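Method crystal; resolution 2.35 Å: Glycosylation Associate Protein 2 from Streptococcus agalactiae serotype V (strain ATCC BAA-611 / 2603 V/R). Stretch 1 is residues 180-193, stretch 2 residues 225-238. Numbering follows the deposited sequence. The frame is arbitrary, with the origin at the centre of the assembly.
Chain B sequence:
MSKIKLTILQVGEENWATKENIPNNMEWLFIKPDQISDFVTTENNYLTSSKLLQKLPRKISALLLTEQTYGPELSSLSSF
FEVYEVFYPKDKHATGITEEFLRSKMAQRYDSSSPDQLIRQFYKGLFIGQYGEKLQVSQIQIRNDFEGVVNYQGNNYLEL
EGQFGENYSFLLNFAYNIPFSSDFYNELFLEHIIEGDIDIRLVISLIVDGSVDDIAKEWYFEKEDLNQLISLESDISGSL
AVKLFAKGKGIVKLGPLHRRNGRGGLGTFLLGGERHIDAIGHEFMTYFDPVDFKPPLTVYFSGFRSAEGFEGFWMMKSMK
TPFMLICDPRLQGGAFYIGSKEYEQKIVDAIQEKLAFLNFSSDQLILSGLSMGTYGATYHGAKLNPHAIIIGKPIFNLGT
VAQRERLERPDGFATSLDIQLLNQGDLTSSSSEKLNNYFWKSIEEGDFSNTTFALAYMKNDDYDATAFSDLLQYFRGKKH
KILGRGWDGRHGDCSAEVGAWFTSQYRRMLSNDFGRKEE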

ATOM      1  N   PHE B 180       3.146  18.694   8.361  1.00 30.25           N
ATOM      2  CA  PHE B 180       1.825  18.415   8.890  1.00 33.36           C
ATOM      3  C   PHE B 180       0.819  19.228   8.094  1.00 32.90           C
ATOM      4  O   PHE B 180       0.896  20.458   8.064  1.00 29.97           O
ATOM      5  CB  PHE B 180       1.756  18.769  10.377  1.00 33.03           C
ATOM      6  CG  PHE B 180       0.447  18.436  11.026  1.00 33.06           C
ATOM      7  CD1 PHE B 180      -0.637  19.294  10.911  1.00 31.05           C
ATOM      8  CD2 PHE B 180       0.308  17.266  11.760  1.00 29.44           C
ATOM      9  CE1 PHE B 180      -1.837  18.994  11.510  1.00 32.17           C
ATOM     10  CE2 PHE B 180      -0.887  16.962  12.372  1.00 29.20           C
ATOM     11  CZ  PHE B 180      -1.963  17.827  12.250  1.00 32.84           C
ATOM     12  N   SER B 181      -0.121  18.547   7.462  1.00 34.93           N
ATOM     13  CA  SER B 181      -1.097  19.204   6.617  1.00 33.39           C
ATOM     14  C   SER B 181      -2.375  19.490   7.392  1.00 34.03           C
ATOM     15  O   SER B 181      -2.781  18.733   8.280  1.00 31.40           O
ATOM     16  CB  SER B 181      -1.411  18.330   5.400  1.00 34.70           C
ATOM     17  OG  SER B 181      -2.519  18.837   4.664  1.00 35.55           O
ATOM     18  N   SER B 182      -3.014  20.596   7.044  1.00 32.90           N
ATOM     19  CA  SER B 182      -4.335  20.881   7.569  1.00 35.38           C
ATOM     20  C   SER B 182      -5.447  20.301   6.697  1.00 34.67           C
ATOM     21  O   SER B 182      -6.617  20.358   7.091  1.00 36.48           O
ATOM     22  CB  SER B 182      -4.522  22.393   7.720  1.00 36.21           C
ATOM     23  OG  SER B 182      -4.091  23.051   6.543  1.00 37.96           O
ATOM     24  N   ASP B 183      -5.114  19.711   5.546  1.00 33.56           N
ATOM     25  CA  ASP B 183      -6.129  19.295   4.578  1.00 34.93           C
ATOM     26  C   ASP B 183      -6.434  17.802   4.576  1.00 33.99           C
ATOM     27  O   ASP B 183      -7.468  17.413   4.024  1.00 33.55           O
ATOM     28  CB  ASP B 183      -5.718  19.721   3.176  1.00 33.86           C
ATOM     29  CG  ASP B 183      -5.614  21.217   3.054  1.00 36.90           C
ATOM     30  OD1 ASP B 183      -6.519  21.938   3.529  1.00 39.47           O
ATOM     31  OD2 ASP B 183      -4.614  21.671   2.504  1.00 40.21           O
ATOM     32  N   PHE B 184      -5.585  16.963   5.177  1.00 33.30           N
ATOM     33  CA  PHE B 184      -5.868  15.540   5.303  1.00 33.62           C
ATOM     34  C   PHE B 184      -5.362  15.048   6.654  1.00 33.34           C
ATOM     35  O   PHE B 184      -4.769  15.801   7.430  1.00 33.26           O
ATOM     36  CB  PHE B 184      -5.259  14.729   4.147  1.00 32.16           C
ATOM     37  CG  PHE B 184      -3.868  15.159   3.740  1.00 34.34           C
ATOM     38  CD1 PHE B 184      -2.762  14.803   4.497  1.00 35.57           C
ATOM     39  CD2 PHE B 184      -3.668  15.906   2.585  1.00 32.82           C
ATOM     40  CE1 PHE B 184      -1.467  15.188   4.108  1.00 32.47           C
ATOM     41  CE2 PHE B 184      -2.402  16.294   2.200  1.00 30.45           C
ATOM     42  CZ  PHE B 184      -1.295  15.933   2.964  1.00 31.19           C
ATOM     43  N   TYR B 185      -5.624  13.777   6.946  1.00 31.82           N
ATOM     44  CA  TYR B 185      -5.088  13.164   8.151  1.00 28.98           C
ATOM     45  C   TYR B 185      -3.590  12.966   7.999  1.00 31.14           C
ATOM     46  O   TYR B 185      -3.081  12.711   6.900  1.00 30.53           O
ATOM     47  CB  TYR B 185      -5.764  11.824   8.424  1.00 28.74           C
ATOM     48  CG  TYR B 185      -7.226  11.954   8.710  1.00 30.22           C
ATOM     49  CD1 TYR B 185      -8.163  11.971   7.673  1.00 32.45           C
ATOM     50  CD2 TYR B 185      -7.678  12.102  10.012  1.00 28.55           C
ATOM     51  CE1 TYR B 185      -9.521  12.113   7.938  1.00 31.06           C
ATOM     52  CE2 TYR B 185      -9.022  12.253  10.292  1.00 28.88           C
ATOM     53  CZ  TYR B 185      -9.941  12.254   9.250  1.00 34.56           C
ATOM     54  OH  TYR B 185     -11.278  12.379   9.536  1.00 32.92           O
ATOM     55  N   ASN B 186      -2.879  13.105   9.113  1.00 29.07           N
ATOM     56  CA  ASN B 186      -1.437  12.896   9.151  1.00 29.73           C
ATOM     57  C   ASN B 186      -1.194  11.610   9.914  1.00 32.65           C
ATOM     58  O   ASN B 186      -1.418  11.549  11.128  1.00 31.90           O
ATOM     59  CB  ASN B 186      -0.722  14.077   9.795  1.00 28.87           C
ATOM     60  CG  ASN B 186      -0.959  15.361   9.037  1.00 30.79           C
ATOM     61  OD1 ASN B 186      -0.227  15.683   8.106  1.00 28.56           O
ATOM     62  ND2 ASN B 186      -2.017  16.085   9.408  1.00 29.66           N
ATOM     63  N   GLU B 187      -0.762  10.582   9.191  1.00 31.12           N
ATOM     64  CA  GLU B 187      -0.552   9.275   9.761  1.00 30.51           C
ATOM     65  C   GLU B 187       0.884   9.132  10.224  1.00 28.65           C
ATOM     66  O   GLU B 187       1.816   9.539   9.533  1.00 31.51           O
ATOM     67  CB  GLU B 187      -0.882   8.184   8.736  1.00 31.06           C
ATOM     68  CG  GLU B 187      -2.353   7.906   8.611  1.00 33.60           C
ATOM     69  CD  GLU B 187      -2.683   6.737   7.667  1.00 36.01           C
ATOM     70  OE1 GLU B 187      -1.793   6.259   6.924  1.00 30.49           O
ATOM     71  OE2 GLU B 187      -3.852   6.298   7.676  1.00 37.26           O
ATOM     72  N   LEU B 188       1.055   8.526  11.383  1.00 29.48           N
ATOM     73  CA  LEU B 188       2.353   8.127  11.888  1.00 29.86           C
ATOM     74  C   LEU B 188       2.270   6.661  12.279  1.00 31.19           C
ATOM     75  O   LEU B 188       1.246   6.223  12.809  1.00 29.32           O
ATOM     76  CB  LEU B 188       2.751   8.978  13.111  1.00 28.42           C
ATOM     77  CG  LEU B 188       2.762  10.487  12.860  1.00 28.76           C
ATOM     78  CD1 LEU B 188       2.850  11.271  14.162  1.00 30.28           C
ATOM     79  CD2 LEU B 188       3.916  10.849  11.947  1.00 30.28           C
ATOM     80  N   PHE B 189       3.351   5.909  12.047  1.00 28.76           N
ATOM     81  CA  PHE B 189       3.455   4.563  12.609  1.00 28.98           C
ATOM     82  C   PHE B 189       4.912   4.232  12.903  1.00 30.32           C
ATOM     83  O   PHE B 189       5.760   4.277  12.007  1.00 34.31           O
ATOM     84  CB  PHE B 189       2.859   3.502  11.673  1.00 30.95           C
ATOM     85  CG  PHE B 189       3.065   2.115  12.171  1.00 30.45           C
ATOM     86  CD1 PHE B 189       2.486   1.712  13.366  1.00 32.19           C
ATOM     87  CD2 PHE B 189       3.872   1.226  11.483  1.00 31.65           C
ATOM     88  CE1 PHE B 189       2.689   0.448  13.864  1.00 29.59           C
ATOM     89  CE2 PHE B 189       4.078  -0.045  11.975  1.00 34.15           C
ATOM     90  CZ  PHE B 189       3.488  -0.434  13.170  1.00 33.14           C
ATOM     91  N   LEU B 190       5.195   3.868  14.142  1.00 29.53           N
ATOM     92  CA  LEU B 190       6.554   3.586  14.592  1.00 34.71           C
ATOM     93  C   LEU B 190       6.726   2.074  14.735  1.00 34.29           C
ATOM     94  O   LEU B 190       6.115   1.457  15.610  1.00 36.31           O
ATOM     95  CB  LEU B 190       6.825   4.288  15.918  1.00 30.85           C
ATOM     96  CG  LEU B 190       8.119   3.952  16.631  1.00 34.60           C
ATOM     97  CD1 LEU B 190       9.243   4.576  15.838  1.00 36.21           C
ATOM     98  CD2 LEU B 190       8.111   4.465  18.093  1.00 31.14           C
ATOM     99  N   GLU B 191       7.548   1.482  13.878  1.00 30.94           N
ATOM    100  CA  GLU B 191       7.990   0.110  14.082  1.00 34.95           C
ATOM    101  C   GLU B 191       8.837   0.030  15.330  1.00 33.52           C
ATOM    102  O   GLU B 191       9.875   0.694  15.420  1.00 36.48           O
ATOM    103  CB  GLU B 191       8.829  -0.359  12.908  1.00 36.69           C
ATOM    104  CG  GLU B 191       8.077  -0.854  11.764  1.00 39.46           C
ATOM    105  CD  GLU B 191       9.018  -1.383  10.717  1.00 44.18           C
ATOM    106  OE1 GLU B 191       8.877  -0.922   9.555  1.00 39.32           O
ATOM    107  OE2 GLU B 191       9.885  -2.238  11.070  1.00 42.00           O
ATOM    108  N   HIS B 192       8.446  -0.812  16.273  1.00 34.29           N
ATOM    109  CA  HIS B 192       9.321  -1.036  17.411  1.00 34.89           C
ATOM    110  C   HIS B 192       8.934  -2.338  18.072  1.00 34.19           C
ATOM    111  O   HIS B 192       7.898  -2.926  17.768  1.00 34.61           O
ATOM    112  CB  HIS B 192       9.221   0.090  18.421  1.00 33.29           C
ATOM    113  CG  HIS B 192       7.894   0.127  19.089  1.00 35.96           C
ATOM    114  ND1 HIS B 192       6.736   0.424  18.402  1.00 35.35           N
ATOM    115  CD2 HIS B 192       7.524  -0.146  20.364  1.00 33.77           C
ATOM    116  CE1 HIS B 192       5.710   0.357  19.232  1.00 35.87           C
ATOM    117  NE2 HIS B 192       6.161   0.003  20.422  1.00 37.88           N
ATOM    118  N   ILE B 193       9.775  -2.750  19.011  1.00 36.12           N
ATOM    119  CA  ILE B 193       9.573  -3.931  19.833  1.00 38.01           C
ATOM    120  C   ILE B 193      10.146  -3.647  21.215  1.00 41.20           C
ATOM    121  O   ILE B 193      11.234  -3.080  21.336  1.00 37.87           O
ATOM    122  CB  ILE B 193      10.246  -5.162  19.208  1.00 39.42           C
ATOM    123  CG1 ILE B 193       9.367  -5.737  18.109  1.00 41.83           C
ATOM    124  CG2 ILE B 193      10.500  -6.209  20.265  1.00 43.97           C
ATOM    125  CD1 ILE B 193      10.164  -6.541  17.127  1.00 49.35           C
ATOM    126  N   ASP B 225      -0.866   2.231  22.337  1.00 42.63           N
ATOM    127  CA  ASP B 225      -1.112   3.170  21.247  1.00 42.50           C
ATOM    128  C   ASP B 225       0.026   3.166  20.234  1.00 42.02           C
ATOM    129  O   ASP B 225      -0.215   3.304  19.033  1.00 39.05           O
ATOM    130  CB  ASP B 225      -1.328   4.576  21.801  1.00 38.65           C
ATOM    131  CG  ASP B 225      -2.689   4.737  22.432  1.00 44.94           C
ATOM    132  OD1 ASP B 225      -3.561   3.903  22.122  1.00 51.52           O
ATOM    133  OD2 ASP B 225      -2.892   5.675  23.228  1.00 45.45           O
ATOM    134  N   LEU B 226       1.273   3.008  20.694  1.00 40.53           N
ATOM    135  CA  LEU B 226       2.397   3.035  19.760  1.00 41.01           C
ATOM    136  C   LEU B 226       2.472   1.793  18.895  1.00 38.86           C
ATOM    137  O   LEU B 226       3.235   1.790  17.924  1.00 35.63           O
ATOM    138  CB  LEU B 226       3.714   3.209  20.509  1.00 33.76           C
ATOM    139  CG  LEU B 226       3.799   4.565  21.201  1.00 38.96           C
ATOM    140  CD1 LEU B 226       5.155   4.763  21.890  1.00 36.22           C
ATOM    141  CD2 LEU B 226       3.530   5.676  20.193  1.00 36.40           C
ATOM    142  N   ASN B 227       1.722   0.742  19.244  1.00 42.18           N
ATOM    143  CA  ASN B 227       1.553  -0.448  18.415  1.00 42.17           C
ATOM    144  C   ASN B 227       0.565  -0.233  17.282  1.00 43.14           C
ATOM    145  O   ASN B 227       0.475  -1.084  16.385  1.00 42.65           O
ATOM    146  CB  ASN B 227       1.072  -1.631  19.266  1.00 42.49           C
ATOM    147  CG  ASN B 227       2.165  -2.199  20.149  1.00 45.90           C
ATOM    148  OD1 ASN B 227       3.351  -2.141  19.816  1.00 42.88           O
ATOM    149  ND2 ASN B 227       1.770  -2.748  21.278  1.00 49.27           N
ATOM    150  N   GLN B 228      -0.184   0.862  17.317  1.00 39.62           N
ATOM    151  CA  GLN B 228      -1.244   1.133  16.365  1.00 41.21           C
ATOM    152  C   GLN B 228      -0.883   2.331  15.507  1.00 40.15           C
ATOM    153  O   GLN B 228      -0.056   3.169  15.870  1.00 36.29           O
ATOM    154  CB  GLN B 228      -2.579   1.401  17.082  1.00 40.51           C
ATOM    155  CG  GLN B 228      -3.091   0.231  17.916  1.00 45.33           C
ATOM    156  CD  GLN B 228      -3.038  -1.094  17.154  1.00 53.93           C
ATOM    157  OE1 GLN B 228      -3.232  -1.137  15.932  1.00 53.09           O
ATOM    158  NE2 GLN B 228      -2.775  -2.183  17.877  1.00 55.52           N
ATOM    159  N   LEU B 229      -1.536   2.401  14.357  1.00 40.63           N
ATOM    160  CA  LEU B 229      -1.509   3.611  13.557  1.00 37.14           C
ATOM    161  C   LEU B 229      -1.920   4.823  14.397  1.00 34.48           C
ATOM    162  O   LEU B 229      -2.828   4.759  15.229  1.00 33.80           O
ATOM    163  CB  LEU B 229      -2.443   3.429  12.361  1.00 37.77           C
ATOM    164  CG  LEU B 229      -2.016   4.114  11.072  1.00 42.48           C
ATOM    165  CD1 LEU B 229      -0.709   3.507  10.555  1.00 40.82           C
ATOM    166  CD2 LEU B 229      -3.130   3.964  10.047  1.00 39.41           C
ATOM    167  N   ILE B 230      -1.240   5.938  14.183  1.00 33.27           N
ATOM    168  CA  ILE B 230      -1.598   7.207  14.801  1.00 31.74           C
ATOM    169  C   ILE B 230      -2.119   8.118  13.704  1.00 32.01           C
ATOM    170  O   ILE B 230      -1.475   8.266  12.659  1.00 32.25           O
ATOM    171  CB  ILE B 230      -0.392   7.833  15.520  1.00 31.94           C
ATOM    172  CG1 ILE B 230       0.058   6.936  16.675  1.00 31.29           C
ATOM    173  CG2 ILE B 230      -0.710   9.243  16.005  1.00 29.74           C
ATOM    174  CD1 ILE B 230       1.382   7.402  17.307  1.00 28.78           C
ATOM    175  N   SER B 231      -3.283   8.715  13.928  1.00 28.11           N
ATOM    176  CA  SER B 231      -3.940   9.508  12.896  1.00 29.06           C
ATOM    177  C   SER B 231      -4.262  10.873  13.480  1.00 30.44           C
ATOM    178  O   SER B 231      -5.158  10.996  14.324  1.00 31.30           O
ATOM    179  CB  SER B 231      -5.201   8.813  12.370  1.00 29.39           C
ATOM    180  OG  SER B 231      -5.833   9.606  11.382  1.00 30.49           O
ATOM    181  N   LEU B 232      -3.535  11.887  13.022  1.00 29.92           N
ATOM    182  CA  LEU B 232      -3.593  13.236  13.568  1.00 30.00           C
ATOM    183  C   LEU B 232      -4.220  14.187  12.568  1.00 29.69           C
ATOM    184  O   LEU B 232      -3.910  14.155  11.376  1.00 30.20           O
ATOM    185  CB  LEU B 232      -2.202  13.759  13.908  1.00 27.10           C
ATOM    186  CG  LEU B 232      -1.431  12.903  14.909  1.00 29.90           C
ATOM    187  CD1 LEU B 232      -0.119  13.603  15.291  1.00 26.24           C
ATOM    188  CD2 LEU B 232      -2.330  12.697  16.110  1.00 29.01           C
ATOM    189  N   GLU B 233      -5.026  15.094  13.072  1.00 28.52           N
ATOM    190  CA  GLU B 233      -5.742  15.982  12.191  1.00 31.91           C
ATOM    191  C   GLU B 233      -5.956  17.287  12.929  1.00 31.85           C
ATOM    192  O   GLU B 233      -6.400  17.283  14.077  1.00 31.12           O
ATOM    193  CB  GLU B 233      -7.066  15.319  11.795  1.00 34.56           C
ATOM    194  CG  GLU B 233      -7.994  16.153  11.057  1.00 36.32           C
ATOM    195  CD  GLU B 233      -8.984  16.867  11.941  1.00 37.33           C
ATOM    196  OE1 GLU B 233      -9.795  16.209  12.626  1.00 36.68           O
ATOM    197  OE2 GLU B 233      -8.969  18.107  11.889  1.00 39.47           O
ATOM    198  N   SER B 234      -5.619  18.396  12.281  1.00 29.92           N
ATOM    199  CA  SER B 234      -5.893  19.705  12.846  1.00 29.40           C
ATOM    200  C   SER B 234      -5.999  20.701  11.710  1.00 30.02           C
ATOM    201  O   SER B 234      -5.435  20.496  10.636  1.00 35.00           O
ATOM    202  CB  SER B 234      -4.792  20.153  13.827  1.00 36.42           C
ATOM    203  OG  SER B 234      -4.889  21.539  14.089  1.00 30.69           O
ATOM    204  N   ASP B 235      -6.706  21.794  11.950  1.00 30.59           N
ATOM    205  CA  ASP B 235      -6.790  22.788  10.893  1.00 36.80           C
ATOM    206  C   ASP B 235      -5.613  23.754  10.884  1.00 37.15           C
ATOM    207  O   ASP B 235      -5.559  24.632  10.018  1.00 37.41           O
ATOM    208  CB  ASP B 235      -8.112  23.539  10.970  1.00 39.93           C
ATOM    209  CG  ASP B 235      -9.320  22.623  10.692  1.00 46.34           C
ATOM    210  OD1 ASP B 235     -10.421  22.909  11.216  1.00 46.86           O
ATOM    211  OD2 ASP B 235      -9.164  21.631   9.933  1.00 41.44           O
ATOM    212  N   ILE B 236      -4.645  23.566  11.767  1.00 35.81           N
ATOM    213  CA  ILE B 236      -3.412  24.339  11.758  1.00 37.39           C
ATOM    214  C   ILE B 236      -2.380  23.611  10.913  1.00 35.52           C
ATOM    215  O   ILE B 236      -2.178  22.402  11.067  1.00 39.50           O
ATOM    216  CB  ILE B 236      -2.892  24.547  13.185  1.00 35.27           C
ATOM    217  CG1 ILE B 236      -3.847  25.453  13.961  1.00 36.58           C
ATOM    218  CG2 ILE B 236      -1.501  25.115  13.146  1.00 34.76           C
ATOM    219  CD1 ILE B 236      -3.990  25.075  15.444  1.00 41.62           C
ATOM    220  N   SER B 237      -1.730  24.340  10.026  1.00 32.24           N
ATOM    221  CA  SER B 237      -0.662  23.802   9.202  1.00 34.19           C
ATOM    222  C   SER B 237       0.706  24.098   9.836  1.00 36.08           C
ATOM    223  O   SER B 237       0.928  25.180  10.397  1.00 31.93           O
ATOM    224  CB  SER B 237      -0.764  24.416   7.804  1.00 36.59           C
ATOM    225  OG  SER B 237       0.006  23.694   6.873  1.00 42.70           O
ATOM    226  N   GLY B 238       1.624  23.137   9.745  1.00 34.61           N
ATOM    227  CA  GLY B 238       2.973  23.331  10.254  1.00 33.11           C
ATOM    228  C   GLY B 238       3.885  22.132  10.080  1.00 34.80           C
ATOM    229  O   GLY B 238       3.863  21.473   9.033  1.00 32.77           O
TER
HETATM  230  O   HOH W   1      -5.295  17.946   9.064  1.00 29.11           O
HETATM  231  O   HOH W   2      -1.471  22.342   5.286  1.00 40.96           O
HETATM  232  O   HOH W   3      -8.656  22.425   7.078  1.00 42.36           O
HETATM  233  O   HOH W   4      -5.676   8.448   8.718  1.00 30.14           O
HETATM  234  O   HOH W   5       3.069   3.746  16.069  1.00 28.84           O

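The two stretches run antiparallel, with strand axes at 155°, and bury 1122 Å² between them. Paired backbone hydrogen bonds form at both ends of a gap that waters help fill.

F180 pairs with G238. F180 N donates to G238 O at 2.9 Å, and G238 N donates to F180 O at 3.2 Å. The F180 ring reaches along stretch 2, with CE2 3.8 Å from L232 CB.

At S181 and S182 the direct pairing lapses. Water 1 lies 2.7 Å from both S181 O and F184 O and accepts a hydrogen bond from S234 N. Water 2 accepts from S182 N and also bonds S237 OG. Water 3 donates to S182 O and D235 OD2.

The Y185 ring lies beside S231 and E233, with CD2 3.4 Å from S231 OG.

Regular pairing resumes at N186. N186 N donates to L232 O at 2.7 Å, and L232 N returns a bond to N186 O at 2.9 Å. The N186 side chain holds the preceding turn: S181 N donates to OD1, and ND2 donates to S181 O. ND2 also makes a weak bond to L232 O.

E187 faces S231 in a non-hydrogen-bonded pair. Its backbone N and O point away from S231. Water 4 links E187 OE2 to S231 OG.

L188 N donates to I230 O at 2.8 Å, and I230 N donates to L188 O at 2.9 Å. The L188 side chain shares a face with those of I230 and L232. All three are apolar, and L188 packs against both; L188 CD1 lies 3.9 Å from L232 CD1.

F189 CB packs against L229 CD1 at 3.7 Å. Water 5 joins L190 N to L226 O and Q228 O. H192 ND1 donates to L190 O, while H192 CE1 lies 3.1 Å from L226 O.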